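Local coordinates for protein yeast Cdc13 OB4 (Candida glabrata, PDB 3RMH) that forms the dimeric OB4 domain of the telomere protein Cdc13, whose dimerization probably assists the binding of telomeric DNA by the whole protein, at residues Gln18-Gln23 with Asp66-Tyr71; Ile37-Val42 with Asp90-Leu95; Val104-Ser109 with Arg113-Ser118. The protein carries 2 engineered substitutions. All blocks are in the same frame, centred on the assembly; numbering follows the deposited sequence.

All three interactions lie within one OB-fold domain, and all reach its curved sheet. Interactions 1 and 2 are buried; interaction 3 is only partly so. Interaction 1 closes on strand 68-73 through one amide, a water and a little leucine packing. Interaction 2 is purely apolar: a phenylalanine from the loop before strand 99-108 packs on strand 28-42. Interaction 3 is a hairpin, built on backbone hydrogen bonds, with a packed face and an arginine-lined face. Interactions 1 and 3 are neighbours, with centres about 9 Å apart, and touch through Tyr71 and Trp117. Interactions 2 and 3 lie on opposite sides of the chain's centre, with their centres about 21 Å apart.

Interaction 1: residues Gln18-Gln23 with Asp66-Tyr71; sequences QLNHLQ and DILEVY
Asn20 makes the polar part of this contact. Its ND2 donates to the backbone O of Ile67 at 2.9 Å, with an N-H...O angle of 154°. The donor stands above the carbonyl plane of Ile67, 58° out of it. ND2 also donates to the O of Val65, so this nitrogen serves two backbone carbonyls. The other branch of the amide works through water. Asn20 OD1 accepts a hydrogen bond from a water at 2.7 Å, and the same water accepts one from Glu69 N at 2.9 Å. The amide thus reaches Ile67 directly and Glu69 through the water.

Leu68 adds van der Waals packing. With its CG anti to the backbone N (chi1 -161°), it brings CD1 within 3.4 Å of Asn20 OD1, against the amide. The apolar contact is from the same methyl to Leu19 CB, 4.2 Å. Both leucines also pack on Trp117 and Leu32, in the interior of the OB fold.

A type I beta turn runs from Leu19 to Leu22, following helix 16-19. That turn faces the dimer partner: His21 NE2 is hydrogen-bonded to His21 NE2 of the second subunit.

The chemistry implies a buried side-chain amide that satisfies backbone groups. Both the N and the O of the Asn20 amide have partners, which should fix the way it is flipped and tie the turn to the strand.

Interaction 2: residues Ile37-Val42 with Asp90-Leu95; sequences IDVEIV and DIFTPL
Val39 and Ile41 of one strand meet a single aromatic ring, that of Phe92. The strand belongs to the OB fold of the Cdc13 OB4 dimerization domain. Residues 37-42 end the long strand 28-42, and residues 90-95 lie in the loop that leads to strand 99-108. No hydrogen bond joins the two segments, so the contact is wholly apolar.

At the start, Ile37 turns away from the loop. It packs on Val52 and on Ile114 of the second subunit. Asp38 is held to the neighbouring strand 46-52 by a backbone bond with Lys50.

Val39 comes next and carries most of the contact. Its CG1 sits over the centre of the Phe92 ring, a CH-pi contact of 3.7 Å to the centroid and 7° off the ring normal. CG1 is anti to the backbone N (chi1 178°), which puts this methyl over the ring centre and CG2 near the CB end of the phenylalanine. CG2 lies 4.0 Å from Phe92 CD1 and 4.1 Å from Phe92 CB. The two side chains cross at about a right angle. Ile47 of strand 46-52 touches both of them.

Glu40 points the other way and makes a salt bridge through OE1 to Arg48 NH1 of the second subunit. The strand therefore serves the loop with one face and the dimer with the other.

Ile41 returns to the loop side and also packs on Leu87 and Met89. It meets Phe92 obliquely.

The ring is clamped from both faces. Opposite Val39, Ile91 CG1 of the ring's own segment lies 3.5 Å above the plane, toward the rim. Ile41 adds the last touch, with its CD1 3.7 Å from Phe92 CE2.

Interaction 3: residues Val104-Ser109 with Arg113-Ser118; sequences VFQRPS and RIIRWS
Phe105 and Ser118 exchange two backbone hydrogen bonds, and Arg107 and Arg116 do the same two residues nearer the turn. The shortest is Arg107 N to Arg116 O, 2.7 Å. Between these antiparallel pairs, Gln106 faces Trp117 as a non-hydrogen-bonded pair.

On the face that carries Gln106 and Trp117, the two side chains lie side by side, pointing the same way. Gln106 CG rests over the six-membered ring of Trp117, 3.6 Å from its centroid, a CH-pi contact. Amide and indole planes are 19° apart. Val104 CG2 approaches Trp117 CE3 at 3.6 Å.

The other face carries Phe105, Arg107, Arg116 and Ser118. Arg107 bends at chi3 (-60°), which turns NE back toward Ser118 OG for a weak bond of 3.4 Å. Arg116 is extended and runs back toward the turn. Its NH1 makes a weak bond to the OG of Ser109, a poorly ordered residue whose firmer partner is Asp112 O. A water accepts from the same NH1 and donates to the carbonyls of Arg107 and Ile114.

Further out, Gln106 is held by Thr26 N at OE1 and His24 O at NE2. Tyr71 O accepts from Ser118 OG.

Strand 99-108 pairs with strand 28-42 on one side. On the other, Trp117 is backbone-bonded to Tyr71 of strand 68-73, which helps close the curved OB-fold sheet. Trp117 packs on Leu68, and Ile115 on Tyr61 of the second subunit.

Interaction 1: residues Gln18-Gln23 with Asp66-Tyr71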
loop_
_atom_site.group_PDB
_atom_site.type_symbol
_atom_site.label_atom_id
_atom_site.label_comp_id
_atom_site.label_asym_id
_atom_site.label_seq_id
_atom_site.Cartn_x
_atom_site.Cartn_y
_atom_site.Cartn_z
ATOM N N GLN B 18 -4.486 -9.782 -10.213
ATOM C CA GLN B 18 -5.800 -10.383 -10.009
ATOM C C GLN B 18 -6.163 -10.455 -8.528
ATOM O O GLN B 18 -7.322 -10.270 -8.159
ATOM C CB GLN B 18 -5.868 -11.779 -10.640
ATOM C CG GLN B 18 -5.626 -11.787 -12.143
ATOM C CD GLN B 18 -5.896 -13.142 -12.784
ATOM O OE1 GLN B 18 -6.073 -14.149 -12.093
ATOM N NE2 GLN B 18 -5.935 -13.169 -14.113
ATOM N N LEU B 19 -5.174 -10.716 -7.683
ATOM C CA LEU B 19 -5.407 -10.815 -6.250
ATOM C C LEU B 19 -5.798 -9.461 -5.674
ATOM O O LEU B 19 -6.648 -9.375 -4.785
ATOM C CB LEU B 19 -4.163 -11.338 -5.536
ATOM C CG LEU B 19 -3.732 -12.776 -5.856
ATOM C CD1 LEU B 19 -2.507 -13.146 -5.051
ATOM C CD2 LEU B 19 -4.873 -13.734 -5.549
ATOM N N ASN B 20 -5.172 -8.401 -6.181
ATOM C CA ASN B 20 -5.461 -7.050 -5.689
ATOM C C ASN B 20 -6.847 -6.565 -6.050
ATOM O O ASN B 20 -7.325 -5.575 -5.495
ATOM C CB ASN B 20 -4.425 -6.043 -6.199
ATOM C CG ASN B 20 -3.169 -6.044 -5.364
ATOM O OD1 ASN B 20 -3.227 -6.202 -4.141
ATOM N ND2 ASN B 20 -2.021 -5.872 -6.019
ATOM N N HIS B 21 -7.488 -7.246 -6.990
ATOM C CA HIS B 21 -8.839 -6.847 -7.399
ATOM C C HIS B 21 -9.944 -7.583 -6.649
ATOM O O HIS B 21 -11.109 -7.178 -6.706
ATOM C CB HIS B 21 -9.026 -6.996 -8.909
ATOM C CG HIS B 21 -8.499 -5.828 -9.689
ATOM N ND1 HIS B 21 -9.297 -4.790 -10.089
ATOM C CD2 HIS B 21 -7.238 -5.536 -10.098
ATOM C CE1 HIS B 21 -8.554 -3.897 -10.738
ATOM N NE2 HIS B 21 -7.316 -4.325 -10.756
ATOM N N LEU B 22 -9.586 -8.657 -5.951
ATOM C CA LEU B 22 -10.593 -9.472 -5.260
ATOM C C LEU B 22 -11.340 -8.630 -4.231
ATOM O O LEU B 22 -10.763 -8.186 -3.235
ATOM C CB LEU B 22 -9.953 -10.689 -4.594
ATOM C CG LEU B 22 -9.461 -11.811 -5.514
ATOM C CD1 LEU B 22 -8.662 -12.821 -4.708
ATOM C CD2 LEU B 22 -10.617 -12.501 -6.229
ATOM N N GLN B 23 -12.625 -8.419 -4.496
ATOM C CA GLN B 23 -13.484 -7.541 -3.707
ATOM C C GLN B 23 -14.024 -8.214 -2.449
ATOM O O GLN B 23 -14.239 -7.568 -1.425
ATOM C CB GLN B 23 -14.660 -7.077 -4.567
ATOM C CG GLN B 23 -15.603 -6.115 -3.864
ATOM C CD GLN B 23 -15.691 -4.772 -4.566
ATOM O OE1 GLN B 23 -15.404 -4.663 -5.760
ATOM N NE2 GLN B 23 -16.084 -3.738 -3.826
ATOM N N ASP B 66 0.496 -4.212 -9.483
ATOM C CA ASP B 66 1.333 -5.410 -9.630
ATOM C C ASP B 66 2.106 -5.743 -8.362
ATOM O O ASP B 66 2.928 -6.660 -8.350
ATOM C CB ASP B 66 2.309 -5.255 -10.791
ATOM C CG ASP B 66 1.670 -5.546 -12.132
ATOM O OD1 ASP B 66 0.537 -6.080 -12.150
ATOM O OD2 ASP B 66 2.313 -5.253 -13.164
ATOM N N ILE B 67 1.832 -4.990 -7.301
ATOM C CA ILE B 67 2.502 -5.166 -6.026
ATOM C C ILE B 67 1.510 -5.643 -4.975
ATOM O O ILE B 67 0.468 -5.029 -4.787
ATOM C CB ILE B 67 3.115 -3.835 -5.555
ATOM C CG1 ILE B 67 4.230 -3.399 -6.527
ATOM C CG2 ILE B 67 3.680 -3.969 -4.140
ATOM C CD1 ILE B 67 4.633 -1.924 -6.370
ATOM N N LEU B 68 1.839 -6.735 -4.290
ATOM C CA LEU B 68 1.013 -7.209 -3.189
ATOM C C LEU B 68 1.673 -6.752 -1.900
ATOM O O LEU B 68 2.865 -6.992 -1.674
ATOM C CB LEU B 68 0.875 -8.737 -3.229
ATOM C CG LEU B 68 -0.310 -9.297 -2.420
ATOM C CD1 LEU B 68 -1.625 -9.028 -3.163
ATOM C CD2 LEU B 68 -0.154 -10.790 -2.192
ATOM N N GLU B 69 0.918 -6.044 -1.070
ATOM C CA GLU B 69 1.416 -5.648 0.237
ATOM C C GLU B 69 0.982 -6.657 1.290
ATOM O O GLU B 69 -0.205 -6.840 1.556
ATOM C CB GLU B 69 0.970 -4.222 0.610
ATOM C CG GLU B 69 1.632 -3.706 1.883
ATOM C CD GLU B 69 1.579 -2.184 2.022
ATOM O OE1 GLU B 69 0.818 -1.531 1.272
ATOM O OE2 GLU B 69 2.315 -1.644 2.880
ATOM N N VAL B 70 1.964 -7.318 1.879
ATOM C CA VAL B 70 1.738 -8.398 2.833
ATOM C C VAL B 70 2.034 -7.893 4.238
ATOM O O VAL B 70 3.130 -7.424 4.509
ATOM C CB VAL B 70 2.681 -9.575 2.536
ATOM C CG1 VAL B 70 2.532 -10.673 3.582
ATOM C CG2 VAL B 70 2.418 -10.118 1.137
ATOM N N TYR B 71 1.063 -8.019 5.131
ATOM C CA TYR B 71 1.163 -7.452 6.470
ATOM C C TYR B 71 1.311 -8.509 7.526
ATOM O O TYR B 71 0.577 -9.490 7.535
ATOM C CB TYR B 71 -0.136 -6.696 6.814
ATOM C CG TYR B 71 -0.383 -5.447 6.019
ATOM C CD1 TYR B 71 -0.190 -4.198 6.588
ATOM C CD2 TYR B 71 -0.860 -5.510 4.722
ATOM C CE1 TYR B 71 -0.430 -3.037 5.868
ATOM C CE2 TYR B 71 -1.118 -4.349 3.991
ATOM C CZ TYR B 71 -0.899 -3.124 4.571
ATOM O OH TYR B 71 -1.144 -1.985 3.848
HETATM O O HOH W 1 -1.798 -5.444 -1.928
#

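Interaction 2: residues Ile37-Val42 with Asp90-Leu95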
loop_
_atom_site.group_PDB
_atom_site.type_symbol
_atom_site.label_atom_id
_atom_site.label_comp_id
_atom_site.label_asym_id
_atom_site.label_seq_id
_atom_site.Cartn_x
_atom_site.Cartn_y
_atom_site.Cartn_z
ATOM N N ILE B 37 10.463 -6.876 -2.699
ATOM C CA ILE B 37 11.160 -5.677 -3.175
ATOM C C ILE B 37 11.242 -4.539 -2.170
ATOM O O ILE B 37 11.984 -3.594 -2.368
ATOM C CB ILE B 37 10.545 -5.139 -4.463
ATOM C CG1 ILE B 37 9.048 -4.882 -4.255
ATOM C CG2 ILE B 37 10.804 -6.118 -5.602
ATOM C CD1 ILE B 37 8.403 -4.161 -5.403
ATOM N N ASP B 38 10.467 -4.604 -1.098
ATOM C CA ASP B 38 10.552 -3.560 -0.086
ATOM C C ASP B 38 10.039 -4.128 1.209
ATOM O O ASP B 38 9.118 -4.945 1.217
ATOM C CB ASP B 38 9.716 -2.334 -0.501
ATOM C CG ASP B 38 10.161 -1.051 0.189
ATOM O OD1 ASP B 38 11.226 -1.047 0.837
ATOM O OD2 ASP B 38 9.451 -0.032 0.066
ATOM N N VAL B 39 10.648 -3.713 2.307
ATOM C CA VAL B 39 10.135 -4.057 3.614
ATOM C C VAL B 39 10.094 -2.794 4.454
ATOM O O VAL B 39 11.021 -1.991 4.437
ATOM C CB VAL B 39 10.992 -5.129 4.319
ATOM C CG1 VAL B 39 10.429 -5.416 5.692
ATOM C CG2 VAL B 39 11.049 -6.418 3.493
ATOM N N GLU B 40 9.005 -2.612 5.183
ATOM C CA GLU B 40 8.889 -1.471 6.060
ATOM C C GLU B 40 8.523 -1.972 7.439
ATOM O O GLU B 40 7.705 -2.881 7.579
ATOM C CB GLU B 40 7.835 -0.504 5.527
ATOM C CG GLU B 40 7.572 0.667 6.434
ATOM C CD GLU B 40 6.963 1.838 5.690
ATOM O OE1 GLU B 40 6.457 1.629 4.565
ATOM O OE2 GLU B 40 7.007 2.964 6.228
ATOM N N ILE B 41 9.160 -1.403 8.453
ATOM C CA ILE B 41 8.885 -1.773 9.831
ATOM C C ILE B 41 8.262 -0.601 10.582
ATOM O O ILE B 41 8.740 0.525 10.486
ATOM C CB ILE B 41 10.164 -2.194 10.546
ATOM C CG1 ILE B 41 10.764 -3.436 9.880
ATOM C CG2 ILE B 41 9.885 -2.468 12.012
ATOM C CD1 ILE B 41 12.204 -3.714 10.321
ATOM N N VAL B 42 7.188 -0.874 11.314
ATOM C CA VAL B 42 6.558 0.132 12.164
ATOM C C VAL B 42 6.716 -0.287 13.624
ATOM O O VAL B 42 5.952 -1.112 14.127
ATOM C CB VAL B 42 5.067 0.306 11.826
ATOM C CG1 VAL B 42 4.431 1.347 12.731
ATOM C CG2 VAL B 42 4.903 0.702 10.369
ATOM N N ASP B 90 17.987 -5.013 9.244
ATOM C CA ASP B 90 19.081 -5.827 8.734
ATOM C C ASP B 90 18.668 -7.271 8.461
ATOM O O ASP B 90 19.222 -7.918 7.573
ATOM C CB ASP B 90 20.277 -5.784 9.687
ATOM C CG ASP B 90 20.761 -4.367 9.949
ATOM O OD1 ASP B 90 20.612 -3.505 9.052
ATOM O OD2 ASP B 90 21.282 -4.110 11.055
ATOM N N ILE B 91 17.702 -7.792 9.214
ATOM C CA ILE B 91 17.318 -9.187 8.997
ATOM C C ILE B 91 16.664 -9.386 7.636
ATOM O O ILE B 91 16.641 -10.496 7.116
ATOM C CB ILE B 91 16.403 -9.753 10.104
ATOM C CG1 ILE B 91 15.004 -9.134 10.031
ATOM C CG2 ILE B 91 17.060 -9.616 11.480
ATOM C CD1 ILE B 91 14.030 -9.724 11.035
ATOM N N PHE B 92 16.137 -8.312 7.051
ATOM C CA PHE B 92 15.494 -8.425 5.744
ATOM C C PHE B 92 16.448 -8.305 4.545
ATOM O O PHE B 92 16.126 -8.729 3.434
ATOM C CB PHE B 92 14.336 -7.433 5.638
ATOM C CG PHE B 92 13.271 -7.666 6.676
ATOM C CD1 PHE B 92 12.336 -8.678 6.513
ATOM C CD2 PHE B 92 13.229 -6.901 7.825
ATOM C CE1 PHE B 92 11.368 -8.906 7.466
ATOM C CE2 PHE B 92 12.256 -7.128 8.786
ATOM C CZ PHE B 92 11.328 -8.128 8.603
ATOM N N THR B 93 17.626 -7.746 4.773
ATOM C CA THR B 93 18.569 -7.493 3.672
ATOM C C THR B 93 18.831 -8.675 2.728
ATOM O O THR B 93 18.830 -8.499 1.507
ATOM C CB THR B 93 19.896 -6.948 4.209
ATOM O OG1 THR B 93 19.645 -5.691 4.849
ATOM C CG2 THR B 93 20.900 -6.763 3.073
ATOM N N PRO B 94 19.063 -9.882 3.282
ATOM C CA PRO B 94 19.335 -11.019 2.393
ATOM C C PRO B 94 18.137 -11.436 1.544
ATOM O O PRO B 94 18.303 -12.184 0.585
ATOM C CB PRO B 94 19.717 -12.149 3.366
ATOM C CG PRO B 94 20.128 -11.448 4.628
ATOM C CD PRO B 94 19.212 -10.254 4.700
ATOM N N LEU B 95 16.944 -10.960 1.883
ATOM C CA LEU B 95 15.739 -11.380 1.161
ATOM C C LEU B 95 15.375 -10.475 -0.036
ATOM O O LEU B 95 14.563 -10.854 -0.884
ATOM C CB LEU B 95 14.565 -11.475 2.139
ATOM C CG LEU B 95 14.881 -12.243 3.433
ATOM C CD1 LEU B 95 13.695 -12.208 4.421
ATOM C CD2 LEU B 95 15.329 -13.675 3.149
#

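Interaction 3: residues Val104-Ser109 with Arg113-Ser118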
loop_
_atom_site.group_PDB
_atom_site.type_symbol
_atom_site.label_atom_id
_atom_site.label_comp_id
_atom_site.label_asym_id
_atom_site.label_seq_id
_atom_site.Cartn_x
_atom_site.Cartn_y
_atom_site.Cartn_z
ATOM N N VAL B 104 -0.393 -16.819 1.378
ATOM C CA VAL B 104 -1.096 -15.635 1.861
ATOM C C VAL B 104 -2.622 -15.802 1.811
ATOM O O VAL B 104 -3.139 -16.633 1.072
ATOM C CB VAL B 104 -0.671 -14.355 1.096
ATOM C CG1 VAL B 104 0.849 -14.147 1.198
ATOM C CG2 VAL B 104 -1.088 -14.422 -0.369
ATOM N N PHE B 105 -3.320 -15.000 2.612
ATOM C CA PHE B 105 -4.775 -14.990 2.631
ATOM C C PHE B 105 -5.268 -13.568 2.915
ATOM O O PHE B 105 -4.502 -12.720 3.387
ATOM C CB PHE B 105 -5.318 -15.998 3.667
ATOM C CG PHE B 105 -5.112 -15.571 5.094
ATOM C CD1 PHE B 105 -6.180 -15.107 5.856
ATOM C CD2 PHE B 105 -3.855 -15.593 5.662
ATOM C CE1 PHE B 105 -5.985 -14.697 7.165
ATOM C CE2 PHE B 105 -3.655 -15.176 6.967
ATOM C CZ PHE B 105 -4.712 -14.737 7.717
ATOM N N GLN B 106 -6.534 -13.307 2.606
ATOM C CA GLN B 106 -7.148 -12.005 2.886
ATOM C C GLN B 106 -7.581 -11.902 4.331
ATOM O O GLN B 106 -8.434 -12.670 4.805
ATOM C CB GLN B 106 -8.377 -11.757 2.015
ATOM C CG GLN B 106 -8.112 -11.613 0.538
ATOM C CD GLN B 106 -9.317 -11.998 -0.283
ATOM O OE1 GLN B 106 -9.835 -13.103 -0.148
ATOM N NE2 GLN B 106 -9.776 -11.091 -1.129
ATOM N N ARG B 107 -7.018 -10.933 5.031
ATOM C CA ARG B 107 -7.428 -10.689 6.401
ATOM C C ARG B 107 -8.326 -9.446 6.440
ATOM O O ARG B 107 -7.941 -8.365 5.978
ATOM C CB ARG B 107 -6.211 -10.508 7.302
ATOM C CG ARG B 107 -6.551 -10.317 8.759
ATOM C CD ARG B 107 -5.296 -10.130 9.584
ATOM N NE ARG B 107 -4.412 -11.286 9.491
ATOM C CZ ARG B 107 -4.489 -12.349 10.288
ATOM N NH1 ARG B 107 -5.415 -12.398 11.238
ATOM N NH2 ARG B 107 -3.641 -13.360 10.141
ATOM N N PRO B 108 -9.534 -9.603 6.972
ATOM C CA PRO B 108 -10.457 -8.473 7.104
ATOM C C PRO B 108 -10.138 -7.675 8.361
ATOM O O PRO B 108 -9.744 -8.263 9.369
ATOM C CB PRO B 108 -11.806 -9.165 7.278
ATOM C CG PRO B 108 -11.459 -10.410 8.031
ATOM C CD PRO B 108 -10.102 -10.848 7.521
ATOM N N SER B 109 -10.313 -6.360 8.308
ATOM C CA SER B 109 -10.111 -5.527 9.484
ATOM C C SER B 109 -11.448 -5.083 10.066
ATOM O O SER B 109 -12.494 -5.265 9.441
ATOM C CB SER B 109 -9.239 -4.320 9.140
ATOM O OG SER B 109 -9.704 -3.676 7.969
ATOM N N ARG B 113 -12.440 -1.371 6.714
ATOM C CA ARG B 113 -13.105 -2.126 5.655
ATOM C C ARG B 113 -12.147 -2.427 4.512
ATOM O O ARG B 113 -12.569 -2.770 3.404
ATOM C CB ARG B 113 -14.326 -1.360 5.129
ATOM C CG ARG B 113 -15.324 -0.975 6.218
ATOM C CD ARG B 113 -15.718 -2.186 7.055
ATOM N NE ARG B 113 -16.396 -3.200 6.253
ATOM C CZ ARG B 113 -16.874 -4.340 6.738
ATOM N NH1 ARG B 113 -16.751 -4.622 8.029
ATOM N NH2 ARG B 113 -17.475 -5.199 5.927
ATOM N N ILE B 114 -10.858 -2.303 4.796
ATOM C CA ILE B 114 -9.829 -2.506 3.790
ATOM C C ILE B 114 -9.372 -3.959 3.845
ATOM O O ILE B 114 -9.146 -4.516 4.919
ATOM C CB ILE B 114 -8.616 -1.588 4.039
ATOM C CG1 ILE B 114 -9.049 -0.114 4.022
ATOM C CG2 ILE B 114 -7.521 -1.850 3.009
ATOM C CD1 ILE B 114 -7.890 0.870 3.985
ATOM N N ILE B 115 -9.249 -4.590 2.688
ATOM C CA ILE B 115 -8.735 -5.955 2.690
ATOM C C ILE B 115 -7.213 -5.889 2.772
ATOM O O ILE B 115 -6.579 -5.137 2.038
ATOM C CB ILE B 115 -9.182 -6.735 1.443
ATOM C CG1 ILE B 115 -10.652 -7.128 1.587
ATOM C CG2 ILE B 115 -8.317 -8.000 1.254
ATOM C CD1 ILE B 115 -11.280 -7.624 0.304
ATOM N N ARG B 116 -6.627 -6.651 3.685
ATOM C CA ARG B 116 -5.168 -6.729 3.737
ATOM C C ARG B 116 -4.727 -8.174 3.603
ATOM O O ARG B 116 -5.316 -9.061 4.212
ATOM C CB ARG B 116 -4.627 -6.129 5.039
ATOM C CG ARG B 116 -4.787 -4.617 5.135
ATOM C CD ARG B 116 -4.338 -4.096 6.489
ATOM N NE ARG B 116 -4.508 -2.646 6.606
ATOM C CZ ARG B 116 -5.669 -2.046 6.859
ATOM N NH1 ARG B 116 -6.772 -2.769 7.004
ATOM N NH2 ARG B 116 -5.736 -0.722 6.952
ATOM N N TRP B 117 -3.694 -8.397 2.801
ATOM C CA TRP B 117 -3.124 -9.721 2.610
ATOM C C TRP B 117 -2.112 -9.999 3.720
ATOM O O TRP B 117 -1.351 -9.113 4.135
ATOM C CB TRP B 117 -2.467 -9.805 1.220
ATOM C CG TRP B 117 -3.516 -9.813 0.148
ATOM C CD1 TRP B 117 -4.093 -8.722 -0.454
ATOM C CD2 TRP B 117 -4.167 -10.974 -0.405
ATOM N NE1 TRP B 117 -5.048 -9.140 -1.364
ATOM C CE2 TRP B 117 -5.117 -10.491 -1.347
ATOM C CE3 TRP B 117 -4.034 -12.341 -0.196
ATOM C CZ2 TRP B 117 -5.915 -11.376 -2.090
ATOM C CZ3 TRP B 117 -4.843 -13.202 -0.924
ATOM C CH2 TRP B 117 -5.761 -12.719 -1.867
ATOM N N SER B 118 -2.099 -11.236 4.195
ATOM C CA SER B 118 -1.293 -11.598 5.348
ATOM C C SER B 118 -0.713 -12.975 5.073
ATOM O O SER B 118 -1.348 -13.768 4.394
ATOM C CB SER B 118 -2.202 -11.661 6.577
ATOM O OG SER B 118 -1.461 -11.548 7.774
HETATM O O HOH W 2 -8.114 -8.538 -2.396
HETATM O O HOH W 3 -7.395 -5.886 7.033
#